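Local coordinates for Baccell_00875 (Bacteroides cellulosilyticus DSM 14838, PDB 5NO8), which probably acts as a polysaccharide lyase that removes the L-rhamnose caps, joined to glucuronic acid, from complex arabinogalactan proteins, at residues 43-48 / 52-57; 61-66 / 149-154; 203-208 / 212-217. One frame throughout, in Å; residues are numbered along the deposited sequence. Where two conformers were deposited one is given.

Contact 1 of 3, residues 43-48 / 52-57; sequences LTLKGD and MNWVVK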
loop_
_atom_site.group_PDB
_atom_site.type_symbol
_atom_site.label_atom_id
_atom_site.label_comp_id
_atom_site.label_asym_id
_atom_site.label_seq_id
_atom_site.Cartn_x
_atom_site.Cartn_y
_atom_site.Cartn_z
ATOM N N LEU A 43 12.234 -20.055 10.079
ATOM C CA LEU A 43 12.646 -20.237 8.698
ATOM C C LEU A 43 13.761 -19.238 8.482
ATOM O O LEU A 43 13.550 -18.035 8.619
ATOM C CB LEU A 43 11.467 -19.959 7.759
ATOM C CG LEU A 43 11.317 -20.748 6.460
ATOM C CD1 LEU A 43 9.956 -20.436 5.849
ATOM C CD2 LEU A 43 12.422 -20.399 5.484
ATOM N N THR A 44 14.958 -19.749 8.201
ATOM C CA THR A 44 16.142 -18.915 8.046
ATOM C C THR A 44 16.890 -19.302 6.789
ATOM O O THR A 44 16.622 -20.344 6.184
ATOM C CB THR A 44 17.109 -19.057 9.242
ATOM O OG1 THR A 44 18.196 -18.143 9.080
ATOM C CG2 THR A 44 17.679 -20.442 9.299
ATOM N N LEU A 45 17.820 -18.447 6.379
ATOM C CA LEU A 45 18.615 -18.706 5.185
ATOM C C LEU A 45 20.074 -18.841 5.620
ATOM O O LEU A 45 20.639 -17.924 6.246
ATOM C CB LEU A 45 18.437 -17.592 4.174
ATOM C CG LEU A 45 17.001 -17.428 3.648
ATOM C CD1 LEU A 45 16.906 -16.210 2.766
ATOM C CD2 LEU A 45 16.575 -18.667 2.871
ATOM N N LYS A 46 20.649 -19.997 5.324
ATOM C CA LYS A 46 22.031 -20.279 5.731
ATOM C C LYS A 46 22.965 -19.321 5.010
ATOM O O LYS A 46 22.910 -19.199 3.786
ATOM C CB LYS A 46 22.406 -21.708 5.397
ATOM C CG LYS A 46 23.702 -22.153 6.054
ATOM C CD LYS A 46 24.312 -23.282 5.257
ATOM C CE LYS A 46 25.634 -23.725 5.851
ATOM N NZ LYS A 46 26.013 -25.017 5.205
ATOM N N GLY A 47 23.794 -18.618 5.774
ATOM C CA GLY A 47 24.716 -17.644 5.190
ATOM C C GLY A 47 24.224 -16.216 5.218
ATOM O O GLY A 47 24.944 -15.313 4.803
ATOM N N ASP A 48 22.994 -15.997 5.691
ATOM C CA ASP A 48 22.535 -14.663 6.011
ATOM C C ASP A 48 23.260 -14.247 7.282
ATOM O O ASP A 48 22.969 -14.792 8.353
ATOM C CB ASP A 48 21.020 -14.661 6.258
ATOM C CG ASP A 48 20.475 -13.287 6.600
ATOM O OD1 ASP A 48 21.240 -12.295 6.565
ATOM O OD2 ASP A 48 19.266 -13.209 6.946
ATOM N N MET A 52 18.229 -13.542 9.968
ATOM C CA MET A 52 16.824 -13.171 10.075
ATOM C C MET A 52 15.917 -14.415 10.122
ATOM O O MET A 52 16.153 -15.397 9.421
ATOM C CB MET A 52 16.467 -12.324 8.854
ATOM C CG MET A 52 15.002 -12.064 8.709
ATOM S SD MET A 52 14.785 -10.830 7.455
ATOM C CE MET A 52 13.012 -10.935 7.429
ATOM N N ASN A 53 14.883 -14.333 10.944
ATOM C CA ASN A 53 13.775 -15.298 10.945
ATOM C C ASN A 53 12.671 -14.718 10.073
ATOM O O ASN A 53 12.192 -13.627 10.335
ATOM C CB ASN A 53 13.249 -15.503 12.358
ATOM C CG ASN A 53 12.231 -16.640 12.451
ATOM O OD1 ASN A 53 11.904 -17.304 11.460
ATOM N ND2 ASN A 53 11.756 -16.887 13.658
ATOM N N TRP A 54 12.322 -15.430 9.019
ATOM C CA TRP A 54 11.364 -14.926 8.033
ATOM C C TRP A 54 9.922 -15.085 8.476
ATOM O O TRP A 54 9.014 -14.518 7.830
ATOM C CB TRP A 54 11.612 -15.575 6.679
ATOM C CG TRP A 54 12.897 -15.095 6.105
ATOM C CD1 TRP A 54 14.167 -15.593 6.345
ATOM C CD2 TRP A 54 13.077 -13.962 5.261
ATOM N NE1 TRP A 54 15.095 -14.854 5.670
ATOM C CE2 TRP A 54 14.459 -13.851 4.993
ATOM C CE3 TRP A 54 12.197 -13.051 4.664
ATOM C CZ2 TRP A 54 14.975 -12.842 4.174
ATOM C CZ3 TRP A 54 12.708 -12.071 3.847
ATOM C CH2 TRP A 54 14.090 -11.967 3.612
ATOM N N VAL A 55 9.697 -15.803 9.570
ATOM C CA VAL A 55 8.361 -15.881 10.183
ATOM C C VAL A 55 8.281 -15.228 11.558
ATOM O O VAL A 55 9.284 -15.094 12.284
ATOM C CB VAL A 55 7.800 -17.331 10.242
ATOM C CG1 VAL A 55 7.693 -17.933 8.858
ATOM C CG2 VAL A 55 8.605 -18.257 11.130
ATOM N N VAL A 56 7.070 -14.810 11.899
ATOM C CA VAL A 56 6.743 -14.326 13.224
ATOM C C VAL A 56 6.865 -15.524 14.160
ATOM O O VAL A 56 6.451 -16.614 13.794
ATOM C CB VAL A 56 5.299 -13.766 13.279
ATOM C CG1 VAL A 56 4.967 -13.226 14.671
ATOM C CG2 VAL A 56 5.120 -12.655 12.245
ATOM N N LYS A 57 7.400 -15.320 15.361
ATOM C CA LYS A 57 7.416 -16.410 16.350
ATOM C C LYS A 57 6.012 -16.701 16.826
ATOM O O LYS A 57 5.227 -15.789 17.073
ATOM C CB LYS A 57 8.340 -16.083 17.516
ATOM C CG LYS A 57 9.805 -16.186 17.108
ATOM C CD LYS A 57 10.734 -16.061 18.301
ATOM C CE LYS A 57 10.700 -14.652 18.850
ATOM N NZ LYS A 57 11.804 -14.408 19.810
HETATM O O HOH W 1 17.676 -15.482 6.911
#
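Trp-54 sets its indole beside Leu-43 and Leu-45, an edge to the Leu-43 carbonyl. With CG anti to the carbonyl carbon (chi1 -69°), the ring brings CD1 to 3.4 Å from Leu-43 O, which lies in the ring plane. The side chains of Leu-45 and Trp-54 cross at about a right angle, CD1 of Leu-45 3.7 Å from Trp-54 NE1, while Met-52 extends its chain so that CE rests over the rim of one ring face. The same Leu-43 carbonyl accepts a nearly straight bond from Trp-54 N at 2.9 Å. Asn-53 OD1 is gripped from opposite faces of its amide plane: Leu-43 N reaches it at 3.1 Å, and Val-55 N closes an Asx turn. Beyond the type II turn Leu-45 to Asp-48, Met-52 N meets Asp-48 OD2 at 3.2 Å from above the carboxylate plane. A water sits between the two segments, donating to Asp-48 OD2 and Met-52 O and accepting from Leu-45 N and Trp-54 NE1, so the indole N-H is satisfied. Asp-48 is held further by Arg-50 N at OD1 and by a salt bridge to Arg-180 at OD2. Strand 29-33 pairs with strand 40-45 alongside, while strands 163-168 and 175-180 pack against Met-52 and Trp-54.

Contact 2 of 3, residues 61-66 / 149-154; sequences TQYPWV and NDNYPD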
loop_
_atom_site.group_PDB
_atom_site.type_symbol
_atom_site.label_atom_id
_atom_site.label_comp_id
_atom_site.label_asym_id
_atom_site.label_seq_id
_atom_site.Cartn_x
_atom_site.Cartn_y
_atom_site.Cartn_z
ATOM N N THR A 61 6.201 -15.155 22.289
ATOM C CA THR A 61 7.372 -14.363 22.712
ATOM C C THR A 61 7.671 -13.142 21.843
ATOM O O THR A 61 8.419 -12.248 22.256
ATOM C CB THR A 61 8.644 -15.223 22.784
ATOM O OG1 THR A 61 9.000 -15.708 21.483
ATOM C CG2 THR A 61 8.441 -16.408 23.737
ATOM N N GLN A 62 7.097 -13.085 20.644
ATOM C CA GLN A 62 7.221 -11.894 19.808
ATOM C C GLN A 62 6.019 -10.999 20.002
ATOM O O GLN A 62 6.168 -9.796 20.189
ATOM C CB GLN A 62 7.392 -12.299 18.347
ATOM C CG GLN A 62 7.759 -11.136 17.459
ATOM C CD GLN A 62 8.142 -11.542 16.059
ATOM O OE1 GLN A 62 8.421 -12.712 15.789
ATOM N NE2 GLN A 62 8.217 -10.551 15.162
ATOM N N TYR A 63 4.826 -11.568 19.881
ATOM C CA TYR A 63 3.572 -10.922 20.275
ATOM C C TYR A 63 2.815 -11.875 21.191
ATOM O O TYR A 63 2.620 -13.058 20.831
ATOM C CB TYR A 63 2.708 -10.572 19.040
ATOM C CG TYR A 63 3.412 -9.640 18.099
ATOM C CD1 TYR A 63 3.528 -8.291 18.396
ATOM C CD2 TYR A 63 4.027 -10.122 16.930
ATOM C CE1 TYR A 63 4.201 -7.429 17.549
ATOM C CE2 TYR A 63 4.703 -9.269 16.070
ATOM C CZ TYR A 63 4.777 -7.926 16.386
ATOM O OH TYR A 63 5.419 -7.069 15.569
ATOM N N PRO A 64 2.401 -11.404 22.381
ATOM C CA PRO A 64 1.808 -12.349 23.356
ATOM C C PRO A 64 0.538 -13.062 22.882
ATOM O O PRO A 64 0.289 -14.208 23.272
ATOM C CB PRO A 64 1.549 -11.479 24.611
ATOM C CG PRO A 64 1.885 -10.092 24.222
ATOM C CD PRO A 64 2.760 -10.131 23.016
ATOM N N TRP A 65 -0.195 -12.430 21.969
ATOM C CA TRP A 65 -1.449 -12.976 21.447
ATOM C C TRP A 65 -1.212 -13.868 20.217
ATOM O O TRP A 65 -2.152 -14.445 19.699
ATOM C CB TRP A 65 -2.444 -11.827 21.132
ATOM C CG TRP A 65 -1.850 -10.817 20.215
ATOM C CD1 TRP A 65 -1.869 -10.845 18.874
ATOM C CD2 TRP A 65 -1.090 -9.649 20.587
ATOM N NE1 TRP A 65 -1.173 -9.778 18.362
ATOM C CE2 TRP A 65 -0.678 -9.027 19.389
ATOM C CE3 TRP A 65 -0.701 -9.087 21.811
ATOM C CZ2 TRP A 65 0.104 -7.874 19.363
ATOM C CZ3 TRP A 65 0.089 -7.921 21.795
ATOM C CH2 TRP A 65 0.464 -7.317 20.580
ATOM N N VAL A 66 0.022 -13.970 19.730
ATOM C CA VAL A 66 0.335 -14.831 18.589
ATOM C C VAL A 66 0.989 -16.105 19.119
ATOM O O VAL A 66 2.196 -16.139 19.391
ATOM C CB VAL A 66 1.264 -14.155 17.568
ATOM C CG1 VAL A 66 1.562 -15.126 16.418
ATOM C CG2 VAL A 66 0.643 -12.879 17.020
ATOM N N ASN A 149 7.259 -12.361 8.525
ATOM C CA ASN A 149 7.662 -11.449 9.609
ATOM C C ASN A 149 7.619 -9.996 9.137
ATOM O O ASN A 149 8.657 -9.356 8.949
ATOM C CB ASN A 149 9.060 -11.873 10.111
ATOM C CG ASN A 149 9.359 -11.418 11.524
ATOM O OD1 ASN A 149 8.500 -10.926 12.236
ATOM N ND2 ASN A 149 10.622 -11.603 11.938
ATOM N N ASP A 150 6.403 -9.520 8.879
ATOM C CA ASP A 150 6.141 -8.211 8.294
ATOM C C ASP A 150 5.509 -7.373 9.394
ATOM O O ASP A 150 4.290 -7.411 9.652
ATOM C CB ASP A 150 5.218 -8.329 7.072
ATOM C CG ASP A 150 5.092 -7.021 6.285
ATOM O OD1 ASP A 150 5.260 -5.908 6.872
ATOM O OD2 ASP A 150 4.837 -7.101 5.049
ATOM N N ASN A 151 6.362 -6.644 10.099
ATOM C CA ASN A 151 5.926 -5.801 11.198
ATOM C C ASN A 151 7.030 -4.775 11.507
ATOM O O ASN A 151 8.118 -4.859 10.946
ATOM C CB ASN A 151 5.543 -6.652 12.420
ATOM C CG ASN A 151 6.583 -7.693 12.744
ATOM O OD1 ASN A 151 7.651 -7.341 13.231
ATOM N ND2 ASN A 151 6.284 -8.986 12.451
ATOM N N TYR A 152 6.700 -3.810 12.355
ATOM C CA TYR A 152 7.463 -2.589 12.527
ATOM C C TYR A 152 7.819 -2.358 13.995
ATOM O O TYR A 152 7.308 -1.425 14.605
ATOM C CB TYR A 152 6.636 -1.397 12.036
ATOM C CG TYR A 152 6.200 -1.415 10.577
ATOM C CD1 TYR A 152 7.069 -1.823 9.559
ATOM C CD2 TYR A 152 4.941 -0.920 10.214
ATOM C CE1 TYR A 152 6.671 -1.800 8.212
ATOM C CE2 TYR A 152 4.542 -0.878 8.882
ATOM C CZ TYR A 152 5.385 -1.326 7.887
ATOM O OH TYR A 152 4.966 -1.280 6.542
ATOM N N PRO A 153 8.688 -3.198 14.570
ATOM C CA PRO A 153 9.073 -2.981 15.985
ATOM C C PRO A 153 9.893 -1.691 16.167
ATOM O O PRO A 153 9.628 -0.936 17.083
ATOM C CB PRO A 153 9.906 -4.224 16.318
ATOM C CG PRO A 153 10.423 -4.696 14.995
ATOM C CD PRO A 153 9.362 -4.374 13.995
ATOM N N ASP A 154 10.853 -1.446 15.282
ATOM C CA ASP A 154 11.671 -0.216 15.261
ATOM C C ASP A 154 12.490 -0.218 13.971
ATOM O O ASP A 154 12.616 -1.271 13.335
ATOM C CB ASP A 154 12.584 -0.100 16.494
ATOM C CG ASP A 154 13.526 -1.283 16.664
ATOM O OD1 ASP A 154 14.455 -1.479 15.856
ATOM O OD2 ASP A 154 13.376 -2.001 17.665
HETATM O O HOH W 2 8.323 -7.762 16.036
#
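A polar junction between two loops, the one leading into strand 75-81 and the one joining strand 137-145 to helix 155-161, is built here from three side-chain amides and a tyrosine hydroxyl. Gln-62 and Tyr-63 reach across to Asn-149 and Asn-151. The centre is Asn-149 OD1, which takes two N-H groups. Gln-62 NE2 donates at 3.0 Å, lying in the carbonyl plane on a lone pair, although the two amides are turned 73° against each other. Asn-151 ND2 donates from its own loop, also at 3.0 Å but tilted from that plane. Gln-62 gets there on an extended chain, with CG opposite the backbone N (chi1 -170°). Tyr-63 and Asn-151 come from opposite directions, the ring turned 81° from the amide, with ND2 at the ring edge. The hydroxyl packs close, Tyr-63 OH lying 3.1 Å from Asn-151 CG, yet the angle to Asn-151 OD1 is poor for a direct bond. A water makes the link instead: it donates to Asn-151 OD1 at 2.9 Å, accepts from Gln-62 NE2, and is hydrogen-bonded to Tyr-63 OH at 3.0 Å. Gln-62 OE1 accepts from Lys-57 N, and Asn-151 OD1 takes a second bond, from Arg-162 NE. Gripped at both O and N, the amides of Gln-62 and Asn-151 are fixed in rotation. Tyr-63 itself opens a type I turn that ends at Val-66, and past Asn-151 the other loop runs to Asp-154, the N-cap of helix 155-161, against which Tyr-152 and Pro-153 pack at Cys-158.

Contact 3 of 3, residues 203-208 / 212-217; sequences WERGRK and SQTRGI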
loop_
_atom_site.group_PDB
_atom_site.type_symbol
_atom_site.label_atom_id
_atom_site.label_comp_id
_atom_site.label_asym_id
_atom_site.label_seq_id
_atom_site.Cartn_x
_atom_site.Cartn_y
_atom_site.Cartn_z
ATOM N N TRP A 203 -5.033 -11.932 9.966
ATOM C CA TRP A 203 -5.507 -12.223 11.313
ATOM C C TRP A 203 -4.712 -11.417 12.340
ATOM O O TRP A 203 -3.580 -11.026 12.070
ATOM C CB TRP A 203 -5.395 -13.732 11.625
ATOM C CG TRP A 203 -6.227 -14.571 10.758
ATOM C CD1 TRP A 203 -5.846 -15.201 9.619
ATOM C CD2 TRP A 203 -7.600 -14.846 10.928
ATOM N NE1 TRP A 203 -6.906 -15.882 9.079
ATOM C CE2 TRP A 203 -8.002 -15.666 9.853
ATOM C CE3 TRP A 203 -8.539 -14.493 11.900
ATOM C CZ2 TRP A 203 -9.309 -16.147 9.723
ATOM C CZ3 TRP A 203 -9.825 -14.924 11.756
ATOM C CH2 TRP A 203 -10.205 -15.761 10.680
ATOM N N GLU A 204 -5.341 -11.177 13.495
ATOM C CA GLU A 204 -4.717 -10.523 14.673
ATOM C C GLU A 204 -4.342 -9.043 14.465
ATOM O O GLU A 204 -3.199 -8.599 14.692
ATOM C CB GLU A 204 -3.528 -11.327 15.179
ATOM C CG GLU A 204 -3.853 -12.766 15.540
ATOM C CD GLU A 204 -4.825 -12.866 16.709
ATOM O OE1 GLU A 204 -4.833 -11.951 17.555
ATOM O OE2 GLU A 204 -5.602 -13.836 16.782
ATOM N N ARG A 205 -5.329 -8.281 14.038
ATOM C CA ARG A 205 -5.228 -6.828 14.082
ATOM C C ARG A 205 -6.129 -6.278 15.189
ATOM O O ARG A 205 -7.149 -6.886 15.545
ATOM C CB ARG A 205 -5.608 -6.226 12.740
ATOM C CG ARG A 205 -4.755 -6.728 11.581
ATOM C CD ARG A 205 -3.258 -6.478 11.761
ATOM N NE ARG A 205 -2.866 -5.073 12.001
ATOM C CZ ARG A 205 -2.619 -4.148 11.062
ATOM N NH1 ARG A 205 -2.740 -4.426 9.761
ATOM N NH2 ARG A 205 -2.277 -2.900 11.425
ATOM N N GLY A 206 -5.770 -5.106 15.694
ATOM C CA GLY A 206 -6.562 -4.452 16.751
ATOM C C GLY A 206 -5.770 -3.420 17.508
ATOM O O GLY A 206 -4.538 -3.482 17.563
ATOM N N ARG A 207 -6.490 -2.491 18.128
ATOM C CA ARG A 207 -5.877 -1.468 18.967
ATOM C C ARG A 207 -4.991 -2.097 20.050
ATOM O O ARG A 207 -3.889 -1.611 20.315
ATOM C CB ARG A 207 -6.971 -0.584 19.573
ATOM N N LYS A 208 -5.450 -3.206 20.627
ATOM C CA LYS A 208 -4.687 -3.942 21.662
ATOM C C LYS A 208 -3.741 -5.028 21.116
ATOM O O LYS A 208 -3.179 -5.820 21.891
ATOM C CB LYS A 208 -5.667 -4.591 22.637
ATOM N N SER A 212 -1.044 -0.072 14.596
ATOM C CA SER A 212 -0.418 0.086 13.288
ATOM C C SER A 212 0.920 -0.611 13.078
ATOM O O SER A 212 1.437 -0.617 11.948
ATOM C CB SER A 212 -0.227 1.599 13.013
ATOM O OG SER A 212 -1.420 2.331 13.345
ATOM N N GLN A 213 1.501 -1.191 14.139
ATOM C CA GLN A 213 2.903 -1.585 14.131
ATOM C C GLN A 213 3.156 -3.017 13.656
ATOM O O GLN A 213 4.287 -3.505 13.706
ATOM C CB GLN A 213 3.505 -1.435 15.538
ATOM C CG GLN A 213 3.145 -0.173 16.304
ATOM C CD GLN A 213 3.498 1.097 15.556
ATOM O OE1 GLN A 213 4.378 1.111 14.692
ATOM N NE2 GLN A 213 2.821 2.178 15.905
ATOM N N THR A 214 2.101 -3.688 13.190
ATOM C CA THR A 214 2.239 -5.016 12.652
ATOM C C THR A 214 1.257 -5.225 11.533
ATOM O O THR A 214 0.157 -4.740 11.627
ATOM C CB THR A 214 1.971 -6.082 13.718
ATOM O OG1 THR A 214 2.108 -7.368 13.117
ATOM C CG2 THR A 214 0.574 -5.976 14.342
ATOM N N ARG A 215 1.660 -5.989 10.526
ATOM C CA ARG A 215 0.769 -6.326 9.444
ATOM C C ARG A 215 -0.191 -7.424 9.866
ATOM O O ARG A 215 -1.201 -7.666 9.205
ATOM C CB ARG A 215 1.548 -6.730 8.224
ATOM C CG ARG A 215 0.720 -6.711 6.954
ATOM C CD ARG A 215 1.595 -6.626 5.759
ATOM N NE ARG A 215 0.826 -6.757 4.532
ATOM C CZ ARG A 215 1.371 -7.011 3.357
ATOM N NH1 ARG A 215 2.707 -7.157 3.231
ATOM N NH2 ARG A 215 0.582 -7.129 2.293
ATOM N N GLY A 216 0.110 -8.093 10.976
ATOM C CA GLY A 216 -0.678 -9.199 11.434
ATOM C C GLY A 216 -0.177 -10.516 10.856
ATOM O O GLY A 216 0.975 -10.636 10.429
ATOM N N ILE A 217 -1.043 -11.515 10.914
ATOM C CA ILE A 217 -0.726 -12.879 10.508
ATOM C C ILE A 217 -1.401 -13.168 9.179
ATOM O O ILE A 217 -2.602 -13.156 9.110
ATOM C CB ILE A 217 -1.197 -13.912 11.538
ATOM C CG1 ILE A 217 -0.554 -13.655 12.916
ATOM C CG2 ILE A 217 -0.908 -15.342 11.066
ATOM C CD1 ILE A 217 0.950 -13.664 12.945
HETATM O O HOH W 3 -2.643 -6.049 7.364
#
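Ile-217 N donates to Trp-203 O at 2.8 Å, the shorter of the two backbone bonds between 203-208 and 212-217, and Trp-203 N returns a bond to Ile-217 O at 2.9 Å. Together they make one hydrogen-bonded antiparallel pair, with the two side chains on the same face of the sheet and Trp-203 CB 4.2 Å from Ile-217 CB. The indole leads off, an edge near Ile-217 O, and its NE1 bonds Tyr-76 OH. Next to this pair sits Gly-216, where a beta carbon would run into Trp-203 O and Arg-205 CD, and its positive phi of 90° is one a side chain would tolerate poorly. Gly-216 N is held by Thr-214 OG1 at 3.0 Å, an ST turn.

Arg-205 folds back over that turn, its chain bent at chi2 (-58°) and chi3 (-56°), which carries the guanidinium across the backbone of Thr-214 and Arg-215. It lies with one face over the Thr-214 carbonyl, so its N-H groups point past that oxygen rather than at it; CD packs against Arg-215 O at 3.5 Å. At the guanidinium edge a water takes a weak bond from NH1 and donates to Arg-215 O, while NH2 binds Asn-211 O in the connecting loop. A leucine in its place would probably leave Asn-211 O and the water without that donor, and open a gap over the Thr-214 peptide. Asp-666 accepts from the backbone N of both Glu-204 and Arg-205. Arg-215 points away, to Thr-165 O and to salt bridges with Asp-150 and Asp-608. The whole loop joins strand 199-203 to its antiparallel neighbour 217-221 in a mixed sheet, where 217-221 also pairs with strand 137-145.

In the fold
The three contacts follow one another along the chain. Contact 1 is outermost, its centre about 24 Å from that of the chain; contact 3 lies deepest, at about 16 Å. Centres of contacts 1 and 2 are about 14 Å apart, those of 2 and 3 about 9 Å, while 1 and 3 stay about 21 Å apart without touching. Contact 3 lies on the 199-203/217-221 pair of the mixed sheet that also holds strand 137-145. Segment 149-154 follows that strand and ties the other two contacts to it: Trp-54 O probably accepts from Asn-149 N, and further along Tyr-152 N probably bonds to Gln-213 O. Loops distant in sequence are thus knit together beside this sheet.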